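Local coordinates for fumarylacetoacetate hydrolase (Burkholderia xenovorans, PDB 5TI1), which probably hydrolyses fumarylacetoacetate to fumarate and acetoacetate, the last step of phenylalanine and tyrosine breakdown, using a bound divalent metal ion, at residues K222-L227 against F386-E391; L326-R331 against L417-W422; S339-T344 against K398-R403. One frame throughout, in Å; residues are numbered along the deposited sequence.

Contact 1: K222-L227 against F386-E391; sequences KLDIEL and FGSLLE. With MG (magnesium ion), chain K.
With CG anti to its backbone N (chi1 -160°) and OD1 almost eclipsing CA, so that the carboxylate plane contains the CA-CB bond, Asp224 reaches from its strand to the start of helix 389-392. Ser388, the residue just before that helix, holds OG in the crowded position between its own N and carbonyl carbon (chi1 68°), where OG accepts from Glu391 N at 3.1 Å. The same hydroxyl donates to Glu391 OE2, so Ser388 is the N-cap, its OG tied twice to Glu391. The first turn's other N-H groups go to Asp224: Leu389 N meets the syn lone pair of OD1 at 2.9 Å, and Leu390 N approaches OD2 from above the carboxylate plane at 2.8 Å. OD1 also takes a weak bond from the next residue along, Ile225 N, while OD2 pairs with Arg264 in a salt bridge. Held by so many donors at a helix N-terminus, the buried carboxylate is probably stabilised as the anion.

Strand 223-233 contributes two ligands, Glu226 and Glu228, to the magnesium site of this FAH-family domain, with Asp153 and Asp260 coming from other strands. Glu226 leaves the backbone away from 386-391, its chain extended beyond CG, and OE2 binds the ion at 2.2 Å. Its other oxygen, OE1, forms a salt bridge with Arg264, so one arginine joins the helix-capping aspartate to the metal-binding glutamate. Between the two glutamates, Leu227 N sends a nearly straight bond to Gly387 O (3.0 Å, 177° at the hydrogen), in the carbonyl plane, and Leu227 CB lies close to the same glycine. Ile225, with CG1 in the crowded position, brings that atom obliquely up to Leu389 CD2 at 4.0 Å.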
loop_
_atom_site.group_PDB
_atom_site.type_symbol
_atom_site.label_atom_id
_atom_site.label_comp_id
_atom_site.label_asym_id
_atom_site.label_seq_id
_atom_site.Cartn_x
_atom_site.Cartn_y
_atom_site.Cartn_z
ATOM N N LYS B 222 5.666 11.778 -21.672
ATOM C CA LYS B 222 6.957 11.193 -21.305
ATOM C C LYS B 222 6.705 9.890 -20.543
ATOM O O LYS B 222 7.015 9.759 -19.356
ATOM C CB LYS B 222 7.795 12.167 -20.484
ATOM C CG LYS B 222 8.323 13.338 -21.279
ATOM C CD LYS B 222 9.450 14.026 -20.525
ATOM C CE LYS B 222 10.003 15.194 -21.305
ATOM N NZ LYS B 222 11.120 15.801 -20.548
ATOM N N LEU B 223 6.132 8.920 -21.244
ATOM C CA LEU B 223 5.864 7.612 -20.672
ATOM C C LEU B 223 7.118 6.750 -20.743
ATOM O O LEU B 223 7.718 6.591 -21.816
ATOM C CB LEU B 223 4.710 6.949 -21.417
ATOM C CG LEU B 223 4.243 5.602 -20.894
ATOM C CD1 LEU B 223 3.718 5.749 -19.438
ATOM C CD2 LEU B 223 3.200 5.041 -21.839
ATOM N N ASP B 224 7.514 6.188 -19.605
ATOM C CA ASP B 224 8.802 5.521 -19.518
ATOM C C ASP B 224 8.650 4.216 -18.748
ATOM O O ASP B 224 7.680 4.009 -18.010
ATOM C CB ASP B 224 9.843 6.443 -18.855
ATOM C CG ASP B 224 11.278 6.033 -19.158
ATOM O OD1 ASP B 224 11.478 5.014 -19.851
ATOM O OD2 ASP B 224 12.209 6.736 -18.710
ATOM N N ILE B 225 9.615 3.324 -18.957
ATOM C CA ILE B 225 9.766 2.133 -18.128
ATOM C C ILE B 225 10.647 2.467 -16.939
ATOM O O ILE B 225 11.328 3.499 -16.921
ATOM C CB ILE B 225 10.399 0.962 -18.899
ATOM C CG1 ILE B 225 11.893 1.241 -19.104
ATOM C CG2 ILE B 225 9.671 0.717 -20.211
ATOM C CD1 ILE B 225 12.645 0.124 -19.761
ATOM N N GLU B 226 10.666 1.576 -15.955
ATOM C CA GLU B 226 11.753 1.513 -14.986
ATOM C C GLU B 226 12.080 0.042 -14.812
ATOM O O GLU B 226 11.277 -0.711 -14.246
ATOM C CB GLU B 226 11.392 2.173 -13.652
ATOM C CG GLU B 226 11.147 3.671 -13.790
ATOM C CD GLU B 226 11.431 4.447 -12.520
ATOM O OE1 GLU B 226 11.841 5.623 -12.617
ATOM O OE2 GLU B 226 11.246 3.883 -11.433
ATOM N N LEU B 227 13.229 -0.366 -15.357
ATOM C CA LEU B 227 13.699 -1.738 -15.237
ATOM C C LEU B 227 14.116 -1.996 -13.799
ATOM O O LEU B 227 15.011 -1.319 -13.280
ATOM C CB LEU B 227 14.875 -1.987 -16.182
ATOM C CG LEU B 227 15.715 -3.224 -15.842
ATOM C CD1 LEU B 227 14.945 -4.493 -16.124
ATOM C CD2 LEU B 227 17.000 -3.217 -16.651
ATOM N N PHE B 386 21.503 1.366 -19.157
ATOM C CA PHE B 386 20.638 2.134 -18.273
ATOM C C PHE B 386 19.234 1.544 -18.271
ATOM O O PHE B 386 18.780 0.957 -19.258
ATOM C CB PHE B 386 20.587 3.601 -18.696
ATOM C CG PHE B 386 21.931 4.264 -18.765
ATOM C CD1 PHE B 386 23.001 3.783 -18.026
ATOM C CD2 PHE B 386 22.128 5.374 -19.571
ATOM C CE1 PHE B 386 24.247 4.389 -18.095
ATOM C CE2 PHE B 386 23.377 5.986 -19.643
ATOM C CZ PHE B 386 24.433 5.493 -18.902
ATOM N N GLY B 387 18.542 1.706 -17.150
ATOM C CA GLY B 387 17.259 1.068 -16.943
ATOM C C GLY B 387 16.036 1.886 -17.284
ATOM O O GLY B 387 14.929 1.496 -16.890
ATOM N N SER B 388 16.182 2.994 -18.009
ATOM C CA SER B 388 15.030 3.793 -18.397
ATOM C C SER B 388 15.326 4.518 -19.701
ATOM O O SER B 388 16.473 4.861 -19.982
ATOM C CB SER B 388 14.663 4.812 -17.311
ATOM O OG SER B 388 15.669 5.806 -17.194
ATOM N N LEU B 389 14.273 4.766 -20.491
ATOM C CA LEU B 389 14.442 5.599 -21.677
ATOM C C LEU B 389 14.896 6.999 -21.302
ATOM O O LEU B 389 15.636 7.633 -22.064
ATOM C CB LEU B 389 13.148 5.667 -22.494
ATOM C CG LEU B 389 12.754 4.478 -23.371
ATOM C CD1 LEU B 389 13.884 4.110 -24.307
ATOM C CD2 LEU B 389 12.349 3.277 -22.539
ATOM N N LEU B 390 14.471 7.494 -20.132
ATOM C CA LEU B 390 14.958 8.782 -19.648
ATOM C C LEU B 390 16.486 8.822 -19.628
ATOM O O LEU B 390 17.102 9.799 -20.075
ATOM C CB LEU B 390 14.385 9.070 -18.259
ATOM C CG LEU B 390 14.979 10.296 -17.556
ATOM C CD1 LEU B 390 14.568 11.581 -18.266
ATOM C CD2 LEU B 390 14.616 10.330 -16.065
ATOM N N GLU B 391 17.121 7.757 -19.136
ATOM C CA GLU B 391 18.581 7.710 -19.157
ATOM C C GLU B 391 19.106 7.361 -20.545
ATOM O O GLU B 391 20.029 8.012 -21.045
ATOM C CB GLU B 391 19.102 6.701 -18.137
ATOM C CG GLU B 391 18.658 6.958 -16.700
ATOM C CD GLU B 391 18.792 5.724 -15.859
ATOM O OE1 GLU B 391 19.866 5.528 -15.263
ATOM O OE2 GLU B 391 17.829 4.931 -15.810
HETATM MG MG MG K . 10.726 2.821 -9.610
#

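Contact 2: L326-R331 against L417-W422; sequences LEVTLR and LTLAGW
Four backbone hydrogen bonds, all 2.9 Å long, join the strands: Glu327 and Ala420 exchange N-H and carbonyl in both directions, and so do Thr329 and Thr418. Each donor lies in the plane of its carbonyl. At the intervening non-hydrogen-bonded pairs, CA-H groups turn to the same oxygens, the closest being Val328 CA to Thr418 O at 3.2 Å.

Apolar packing occupies the face bearing Leu326, Val328, Leu330, Leu417 and Leu419. Leu330 and Leu417 lie side by side, Leu330 CD1 being 3.8 Å from Leu417 CD1. Val328 CG2 runs alongside Leu419 CD1 at 3.9 Å. Leu326 CD2 instead leans over Gly421 CA. Ile225 and Leu227 cover part of this face.

The other face, with Glu327, Thr329, Thr418 and Ala420, is mostly polar. Thr329 OG1 and Thr418 OG1 share a water, at 2.9 and 2.8 Å. Glu327, extended beyond CG, brings OE2 to 3.6 Å from Trp422 CH2, carboxylate and ring planes 59° apart; the indole also makes a cation-pi contact with Arg429, and OE2 a long, weak ion pair with Arg343.

Leucine and valine, with Gly421 paired to Leu326, alternate with largely polar residues, giving an amphipathic antiparallel pair inside a mixed beta sheet.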
loop_
_atom_site.group_PDB
_atom_site.type_symbol
_atom_site.label_atom_id
_atom_site.label_comp_id
_atom_site.label_asym_id
_atom_site.label_seq_id
_atom_site.Cartn_x
_atom_site.Cartn_y
_atom_site.Cartn_z
ATOM N N LEU B 326 19.941 -8.833 -17.081
ATOM C CA LEU B 326 18.653 -8.231 -17.407
ATOM C C LEU B 326 18.701 -7.577 -18.783
ATOM O O LEU B 326 19.723 -6.999 -19.172
ATOM C CB LEU B 326 18.262 -7.194 -16.348
ATOM C CG LEU B 326 18.186 -7.680 -14.902
ATOM C CD1 LEU B 326 18.157 -6.493 -13.958
ATOM C CD2 LEU B 326 16.977 -8.564 -14.664
ATOM N N GLU B 327 17.584 -7.664 -19.516
ATOM C CA GLU B 327 17.458 -7.074 -20.841
ATOM C C GLU B 327 16.054 -6.514 -21.009
ATOM O O GLU B 327 15.096 -6.989 -20.396
ATOM C CB GLU B 327 17.729 -8.086 -21.973
ATOM C CG GLU B 327 19.102 -8.742 -21.909
ATOM C CD GLU B 327 19.466 -9.493 -23.185
ATOM O OE1 GLU B 327 18.644 -9.508 -24.123
ATOM O OE2 GLU B 327 20.578 -10.067 -23.242
ATOM N N VAL B 328 15.939 -5.500 -21.854
ATOM C CA VAL B 328 14.649 -4.921 -22.194
ATOM C C VAL B 328 14.589 -4.813 -23.707
ATOM O O VAL B 328 15.568 -4.407 -24.344
ATOM C CB VAL B 328 14.431 -3.549 -21.523
ATOM C CG1 VAL B 328 13.108 -2.912 -21.976
ATOM C CG2 VAL B 328 14.480 -3.683 -19.975
ATOM N N THR B 329 13.465 -5.212 -24.285
ATOM C CA THR B 329 13.218 -4.984 -25.697
ATOM C C THR B 329 12.004 -4.084 -25.852
ATOM O O THR B 329 11.122 -4.030 -24.980
ATOM C CB THR B 329 13.025 -6.301 -26.474
ATOM O OG1 THR B 329 11.822 -6.950 -26.052
ATOM C CG2 THR B 329 14.222 -7.238 -26.253
ATOM N N LEU B 330 11.992 -3.346 -26.961
ATOM C CA LEU B 330 10.887 -2.471 -27.321
ATOM C C LEU B 330 10.473 -2.838 -28.735
ATOM O O LEU B 330 11.323 -2.922 -29.625
ATOM C CB LEU B 330 11.293 -0.990 -27.235
ATOM C CG LEU B 330 10.202 0.091 -27.341
ATOM C CD1 LEU B 330 10.665 1.374 -26.677
ATOM C CD2 LEU B 330 9.785 0.371 -28.785
ATOM N N ARG B 331 9.186 -3.080 -28.939
ATOM C CA ARG B 331 8.705 -3.407 -30.278
ATOM C C ARG B 331 7.612 -2.436 -30.692
ATOM O O ARG B 331 6.519 -2.448 -30.095
ATOM C CB ARG B 331 8.203 -4.848 -30.359
ATOM C CG ARG B 331 7.737 -5.216 -31.759
ATOM C CD ARG B 331 7.642 -6.710 -31.969
ATOM N NE ARG B 331 6.708 -7.327 -31.039
ATOM C CZ ARG B 331 5.387 -7.236 -31.142
ATOM N NH1 ARG B 331 4.840 -6.543 -32.135
ATOM N NH2 ARG B 331 4.609 -7.830 -30.241
ATOM N N LEU B 417 6.756 -3.272 -24.400
ATOM C CA LEU B 417 8.000 -3.245 -23.638
ATOM C C LEU B 417 8.128 -4.565 -22.896
ATOM O O LEU B 417 7.217 -4.945 -22.151
ATOM C CB LEU B 417 8.023 -2.064 -22.665
ATOM C CG LEU B 417 8.460 -0.703 -23.228
ATOM C CD1 LEU B 417 9.954 -0.713 -23.531
ATOM C CD2 LEU B 417 7.659 -0.254 -24.457
ATOM N N THR B 418 9.249 -5.267 -23.103
ATOM C CA THR B 418 9.444 -6.592 -22.522
ATOM C C THR B 418 10.737 -6.641 -21.722
ATOM O O THR B 418 11.830 -6.511 -22.285
ATOM C CB THR B 418 9.452 -7.674 -23.603
ATOM O OG1 THR B 418 8.259 -7.574 -24.397
ATOM C CG2 THR B 418 9.498 -9.042 -22.956
ATOM N N LEU B 419 10.610 -6.879 -20.422
ATOM C CA LEU B 419 11.750 -7.162 -19.551
ATOM C C LEU B 419 12.014 -8.660 -19.520
ATOM O O LEU B 419 11.077 -9.465 -19.470
ATOM C CB LEU B 419 11.484 -6.681 -18.121
ATOM C CG LEU B 419 11.743 -5.240 -17.688
ATOM C CD1 LEU B 419 10.948 -4.292 -18.496
ATOM C CD2 LEU B 419 11.416 -5.066 -16.189
ATOM N N ALA B 420 13.296 -9.032 -19.530
ATOM C CA ALA B 420 13.692 -10.427 -19.447
ATOM C C ALA B 420 14.936 -10.529 -18.576
ATOM O O ALA B 420 15.714 -9.577 -18.465
ATOM C CB ALA B 420 13.973 -11.027 -20.830
ATOM N N GLY B 421 15.135 -11.694 -17.974
ATOM C CA GLY B 421 16.239 -11.853 -17.044
ATOM C C GLY B 421 16.590 -13.298 -16.810
ATOM O O GLY B 421 15.723 -14.177 -16.825
ATOM N N TRP B 422 17.879 -13.540 -16.552
ATOM C CA TRP B 422 18.335 -14.876 -16.208
ATOM C C TRP B 422 19.669 -14.780 -15.484
ATOM O O TRP B 422 20.411 -13.804 -15.638
ATOM C CB TRP B 422 18.469 -15.767 -17.452
ATOM C CG TRP B 422 19.308 -15.155 -18.512
ATOM C CD1 TRP B 422 20.672 -15.244 -18.645
ATOM C CD2 TRP B 422 18.848 -14.353 -19.597
ATOM N NE1 TRP B 422 21.081 -14.532 -19.739
ATOM C CE2 TRP B 422 19.980 -13.978 -20.346
ATOM C CE3 TRP B 422 17.584 -13.905 -20.005
ATOM C CZ2 TRP B 422 19.886 -13.182 -21.487
ATOM C CZ3 TRP B 422 17.495 -13.115 -21.134
ATOM C CH2 TRP B 422 18.638 -12.763 -21.866
HETATM O O HOH W 1 9.129 -5.880 -26.481
#

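Contact 3: S339-T344 against K398-R403; sequences STITRT and KPLELR
Ile341 overlaps the end of Leu400, whose CD2 rests against both CB (3.6 Å) and CG2 of the isoleucine, the side chains crossing at about a right angle. The isoleucine holds CG1 in the crowded position between backbone N and carbonyl carbon (chi1 63°), which leaves CG2 anti to the carbonyl carbon. That methyl also meets Leu402 CD2 at 3.8 Å, but here the side chains run alongside each other, pointing the same way. Leu389 and Leu392 of helix 389-392 pack on Ile341 too, and Leu400 touches Leu389, so segment 398-403 and the helix pack together on strand 339-345.

At the strand's start, Ser339 turns CB and OG towards Leu402 CB and the backbone N of Arg403. OG stands 3.4 Å from Arg403 N at a poor angle for bonding and is hydrogen-bonded to Glu404 N instead. Arg403 N donates to a water 3.0 Å away, which donates to Thr340 O at 2.7 Å. The arginine side chain leads away.

No direct hydrogen bond links the segments: leucine-isoleucine contacts and the packing of Ser339 on Leu402 and Arg403 make the join, consistent with spacing set mainly by side-chain fit, with one water bridging backbone N and O.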
loop_
_atom_site.group_PDB
_atom_site.type_symbol
_atom_site.label_atom_id
_atom_site.label_comp_id
_atom_site.label_asym_id
_atom_site.label_seq_id
_atom_site.Cartn_x
_atom_site.Cartn_y
_atom_site.Cartn_z
ATOM N N SER B 339 13.345 -4.833 -30.675
ATOM C CA SER B 339 14.725 -4.366 -30.643
ATOM C C SER B 339 15.170 -4.221 -29.194
ATOM O O SER B 339 14.452 -3.635 -28.375
ATOM C CB SER B 339 14.860 -3.036 -31.386
ATOM O OG SER B 339 14.387 -3.155 -32.720
ATOM N N THR B 340 16.336 -4.768 -28.869
ATOM C CA THR B 340 16.847 -4.617 -27.508
ATOM C C THR B 340 17.306 -3.180 -27.289
ATOM O O THR B 340 17.982 -2.595 -28.137
ATOM C CB THR B 340 17.991 -5.596 -27.248
ATOM O OG1 THR B 340 17.526 -6.943 -27.427
ATOM C CG2 THR B 340 18.505 -5.437 -25.824
ATOM N N ILE B 341 16.902 -2.588 -26.171
ATOM C CA ILE B 341 17.246 -1.202 -25.881
ATOM C C ILE B 341 18.178 -1.061 -24.686
ATOM O O ILE B 341 18.781 0.013 -24.518
ATOM C CB ILE B 341 15.985 -0.341 -25.671
ATOM C CG1 ILE B 341 15.190 -0.838 -24.453
ATOM C CG2 ILE B 341 15.159 -0.308 -26.964
ATOM C CD1 ILE B 341 14.191 0.177 -23.912
ATOM N N THR B 342 18.314 -2.088 -23.851
ATOM C CA THR B 342 19.327 -2.043 -22.807
ATOM C C THR B 342 19.652 -3.461 -22.357
ATOM O O THR B 342 18.838 -4.377 -22.513
ATOM C CB THR B 342 18.874 -1.176 -21.626
ATOM O OG1 THR B 342 19.984 -0.951 -20.750
ATOM C CG2 THR B 342 17.717 -1.829 -20.865
ATOM N N ARG B 343 20.871 -3.632 -21.837
ATOM C CA ARG B 343 21.318 -4.873 -21.210
ATOM C C ARG B 343 22.119 -4.488 -19.975
ATOM O O ARG B 343 23.080 -3.726 -20.088
ATOM C CB ARG B 343 22.188 -5.711 -22.159
ATOM C CG ARG B 343 21.540 -6.118 -23.483
ATOM C CD ARG B 343 22.587 -6.721 -24.444
ATOM N NE ARG B 343 21.977 -7.256 -25.663
ATOM C CZ ARG B 343 21.633 -6.524 -26.723
ATOM N NH1 ARG B 343 21.831 -5.210 -26.724
ATOM N NH2 ARG B 343 21.078 -7.101 -27.784
ATOM N N THR B 344 21.728 -4.983 -18.805
ATOM C CA THR B 344 22.455 -4.640 -17.582
ATOM C C THR B 344 22.443 -5.846 -16.644
ATOM O O THR B 344 22.213 -6.981 -17.074
ATOM C CB THR B 344 21.864 -3.375 -16.936
ATOM O OG1 THR B 344 22.703 -2.960 -15.850
ATOM C CG2 THR B 344 20.467 -3.640 -16.405
ATOM N N LYS B 398 19.472 12.474 -27.105
ATOM C CA LYS B 398 19.982 11.524 -28.091
ATOM C C LYS B 398 18.977 10.386 -28.170
ATOM O O LYS B 398 19.133 9.359 -27.491
ATOM C CB LYS B 398 21.381 11.023 -27.732
ATOM N N PRO B 399 17.932 10.537 -28.989
ATOM C CA PRO B 399 16.956 9.457 -29.160
ATOM C C PRO B 399 17.630 8.137 -29.513
ATOM O O PRO B 399 18.678 8.098 -30.161
ATOM C CB PRO B 399 16.072 9.956 -30.314
ATOM C CG PRO B 399 16.213 11.434 -30.299
ATOM C CD PRO B 399 17.632 11.695 -29.852
ATOM N N LEU B 400 17.006 7.054 -29.074
ATOM C CA LEU B 400 17.500 5.706 -29.308
ATOM C C LEU B 400 17.124 5.233 -30.712
ATOM O O LEU B 400 15.961 5.336 -31.117
ATOM C CB LEU B 400 16.907 4.783 -28.243
ATOM C CG LEU B 400 17.618 3.538 -27.728
ATOM C CD1 LEU B 400 19.062 3.831 -27.312
ATOM C CD2 LEU B 400 16.820 3.002 -26.560
ATOM N N GLU B 401 18.104 4.722 -31.458
ATOM C CA GLU B 401 17.863 4.160 -32.782
ATOM C C GLU B 401 17.600 2.665 -32.631
ATOM O O GLU B 401 18.480 1.920 -32.186
ATOM C CB GLU B 401 19.051 4.418 -33.715
ATOM N N LEU B 402 16.390 2.232 -32.989
ATOM C CA LEU B 402 15.974 0.853 -32.764
ATOM C C LEU B 402 16.610 -0.061 -33.803
ATOM O O LEU B 402 16.611 0.253 -34.996
ATOM C CB LEU B 402 14.450 0.727 -32.817
ATOM C CG LEU B 402 13.615 1.370 -31.710
ATOM C CD1 LEU B 402 12.132 1.231 -31.997
ATOM C CD2 LEU B 402 13.953 0.769 -30.349
ATOM N N ARG B 403 17.132 -1.202 -33.337
ATOM C CA ARG B 403 17.855 -2.130 -34.201
ATOM C C ARG B 403 17.036 -2.539 -35.425
ATOM O O ARG B 403 17.575 -2.642 -36.531
ATOM C CB ARG B 403 18.273 -3.358 -33.390
ATOM C CG ARG B 403 18.534 -4.621 -34.197
ATOM C CD ARG B 403 19.901 -4.648 -34.830
ATOM N NE ARG B 403 20.272 -6.021 -35.166
ATOM C CZ ARG B 403 21.466 -6.397 -35.611
ATOM N NH1 ARG B 403 22.430 -5.501 -35.784
ATOM N NH2 ARG B 403 21.694 -7.674 -35.882
HETATM O O HOH W 2 17.929 -1.229 -30.488
#

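Overall arrangement
Contact 1 is the most thoroughly buried and the only one to hold a metal ligand; contact 2 separates a buried apolar face from a partly exposed, mostly polar one, and contact 3 runs from buried Ile341 and Leu402, past a partly exposed leucine, out to an exposed arginine. Contacts 2 and 3 share a sheet, since strands 321-331 and 339-345 are neighbours, with Leu330 N 2.9 Å from Ser339 O. Contact 1 packs against both, through its strand on contact 2 and through its helix on contact 3. Chemistry shifts accordingly, from charge and helix capping beside the metal, through regular backbone pairing, to aliphatic packing and a water bridge.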